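Local structure of putative uncharacterized protein (Mycobacterium avium, 2Z6V) at residues 252-257 with 316-321. The protein is of unknown function but probably transfers a sulfuryl group from a donor to an acceptor molecule. Numbering follows the deposited sequence.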
loop_
_atom_site.group_PDB
_atom_site.type_symbol
_atom_site.label_atom_id
_atom_site.label_comp_id
_atom_site.label_asym_id
_atom_site.label_seq_id
_atom_site.Cartn_x
_atom_site.Cartn_y
_atom_site.Cartn_z
ATOM N N HIS A 252 3.958 2.368 6.247
ATOM C CA HIS A 252 4.727 3.609 6.300
ATOM C C HIS A 252 5.078 3.742 7.786
ATOM O O HIS A 252 6.094 4.321 8.158
ATOM C CB HIS A 252 3.884 4.819 5.882
ATOM C CG HIS A 252 3.960 5.151 4.425
ATOM N ND1 HIS A 252 5.148 5.196 3.730
ATOM C CD2 HIS A 252 2.999 5.535 3.549
ATOM C CE1 HIS A 252 4.917 5.594 2.491
ATOM N NE2 HIS A 252 3.621 5.809 2.356
ATOM N N SER A 253 4.211 3.190 8.630
ATOM C CA SER A 253 4.404 3.214 10.075
ATOM C C SER A 253 5.678 2.454 10.438
ATOM O O SER A 253 6.468 2.896 11.264
ATOM C CB SER A 253 3.203 2.566 10.768
ATOM O OG SER A 253 2.939 1.285 10.220
ATOM N N VAL A 254 5.862 1.298 9.818
ATOM C CA VAL A 254 7.036 0.484 10.064
ATOM C C VAL A 254 8.279 1.242 9.610
ATOM O O VAL A 254 9.248 1.378 10.358
ATOM C CB VAL A 254 6.938 -0.845 9.293
ATOM C CG1 VAL A 254 8.181 -1.676 9.520
ATOM C CG2 VAL A 254 5.686 -1.605 9.733
ATOM N N HIS A 255 8.235 1.753 8.387
ATOM C CA HIS A 255 9.357 2.482 7.811
ATOM C C HIS A 255 9.291 3.989 8.073
ATOM O O HIS A 255 9.873 4.774 7.318
ATOM C CB HIS A 255 9.396 2.241 6.297
ATOM C CG HIS A 255 9.215 0.807 5.908
ATOM N ND1 HIS A 255 10.020 -0.202 6.389
ATOM C CD2 HIS A 255 8.309 0.210 5.097
ATOM C CE1 HIS A 255 9.618 -1.359 5.893
ATOM N NE2 HIS A 255 8.581 -1.136 5.106
ATOM N N ILE A 256 8.612 4.398 9.141
ATOM C CA ILE A 256 8.461 5.826 9.420
ATOM C C ILE A 256 9.760 6.630 9.503
ATOM O O ILE A 256 9.776 7.822 9.183
ATOM C CB ILE A 256 7.620 6.066 10.695
ATOM C CG1 ILE A 256 7.251 7.551 10.786
ATOM C CG2 ILE A 256 8.372 5.581 11.922
ATOM C CD1 ILE A 256 6.076 7.835 11.690
ATOM N N GLU A 257 10.849 5.985 9.909
ATOM C CA GLU A 257 12.128 6.677 9.995
ATOM C C GLU A 257 12.681 7.080 8.621
ATOM O O GLU A 257 13.196 8.187 8.454
ATOM C CB GLU A 257 13.156 5.822 10.739
ATOM C CG GLU A 257 12.910 5.686 12.248
ATOM C CD GLU A 257 12.513 7.005 12.917
ATOM O OE1 GLU A 257 12.909 8.077 12.410
ATOM O OE2 GLU A 257 11.815 6.967 13.956
ATOM N N VAL A 316 2.960 -0.890 15.227
ATOM C CA VAL A 316 2.588 0.011 16.315
ATOM C C VAL A 316 3.797 0.612 17.027
ATOM O O VAL A 316 3.806 1.804 17.334
ATOM C CB VAL A 316 1.671 -0.672 17.378
ATOM C CG1 VAL A 316 0.351 -1.071 16.742
ATOM C CG2 VAL A 316 2.372 -1.871 18.001
ATOM N N ASP A 317 4.828 -0.193 17.268
ATOM C CA ASP A 317 6.012 0.315 17.956
ATOM C C ASP A 317 6.877 1.255 17.121
ATOM O O ASP A 317 7.380 2.252 17.649
ATOM C CB ASP A 317 6.872 -0.836 18.493
ATOM C CG ASP A 317 6.125 -1.711 19.498
ATOM O OD1 ASP A 317 5.204 -1.208 20.189
ATOM O OD2 ASP A 317 6.472 -2.906 19.604
ATOM N N ARG A 318 7.068 0.959 15.837
ATOM C CA ARG A 318 7.883 1.845 15.012
ATOM C C ARG A 318 7.342 3.266 15.104
ATOM O O ARG A 318 8.083 4.198 15.420
ATOM C CB ARG A 318 7.907 1.389 13.553
ATOM C CG ARG A 318 8.853 0.233 13.274
ATOM C CD ARG A 318 10.270 0.597 13.664
ATOM N NE ARG A 318 11.207 -0.497 13.440
ATOM C CZ ARG A 318 11.550 -0.959 12.242
ATOM N NH1 ARG A 318 11.035 -0.422 11.141
ATOM N NH2 ARG A 318 12.411 -1.967 12.145
ATOM N N PRO A 319 6.037 3.456 14.833
ATOM C CA PRO A 319 5.493 4.813 14.920
ATOM C C PRO A 319 5.389 5.322 16.360
ATOM O O PRO A 319 5.490 6.520 16.594
ATOM C CB PRO A 319 4.139 4.690 14.220
ATOM C CG PRO A 319 3.755 3.281 14.476
ATOM C CD PRO A 319 5.041 2.532 14.260
ATOM N N LEU A 320 5.191 4.431 17.329
ATOM C CA LEU A 320 5.114 4.884 18.719
ATOM C C LEU A 320 6.434 5.538 19.146
ATOM O O LEU A 320 6.434 6.586 19.799
ATOM C CB LEU A 320 4.767 3.727 19.661
ATOM C CG LEU A 320 3.254 3.500 19.795
ATOM C CD1 LEU A 320 2.964 2.138 20.412
ATOM C CD2 LEU A 320 2.646 4.620 20.621
ATOM N N ARG A 321 7.553 4.925 18.770
ATOM C CA ARG A 321 8.862 5.468 19.103
ATOM C C ARG A 321 9.085 6.807 18.408
ATOM O O ARG A 321 9.612 7.742 19.012
ATOM C CB ARG A 321 9.979 4.499 18.691
ATOM C CG ARG A 321 10.001 3.188 19.463
ATOM C CD ARG A 321 10.058 3.410 20.980
ATOM N NE ARG A 321 8.833 2.943 21.621
ATOM C CZ ARG A 321 8.053 3.691 22.398
ATOM N NH1 ARG A 321 8.362 4.955 22.645
ATOM N NH2 ARG A 321 6.948 3.174 22.921
HETATM O O HOH W 1 11.945 -0.392 8.474
HETATM O O HOH W 2 10.710 4.363 14.913
#
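The guanidinium of R318 meets the backbone oxygen of V254 at its edge, nearly in its own plane, while the imidazole of H255 carries CB of V254 over the centre of one face and a water in plane at its edge. That water joins the two flat groups, lying 2.8 Å from H255 ND1 and accepting from R318 NH1. The setting is the type I beta turn S253 to I256, which leads, with H255 as N-cap residue, into helix 256-262 of the sulfotransferase fold, a parallel sheet flanked by helices. It illustrates how an arginine on one helix can tether the turn that starts another. NH1 of R318 gives V254 O a bond of 2.7 Å, bent to 146° at the hydrogen and arriving from above the carbonyl plane. A bend at chi2 (-58°) lets the R318 chain fold over this same oxygen, with CG 3.2 Å from V254 O; NH2 is bound separately by F218 O. Beside it, P319, at a kink in helix 301-326, rests its ring on S253, CG lying 3.8 Å from S253 CB. The hydroxyl of S253 is engaged elsewhere, by P250 O and by G113 O at the end of the central strand 109-113. On the other flank a second water donates to both E257 OE2 and the backbone oxygen of R318, 2.7 Å from R318 O.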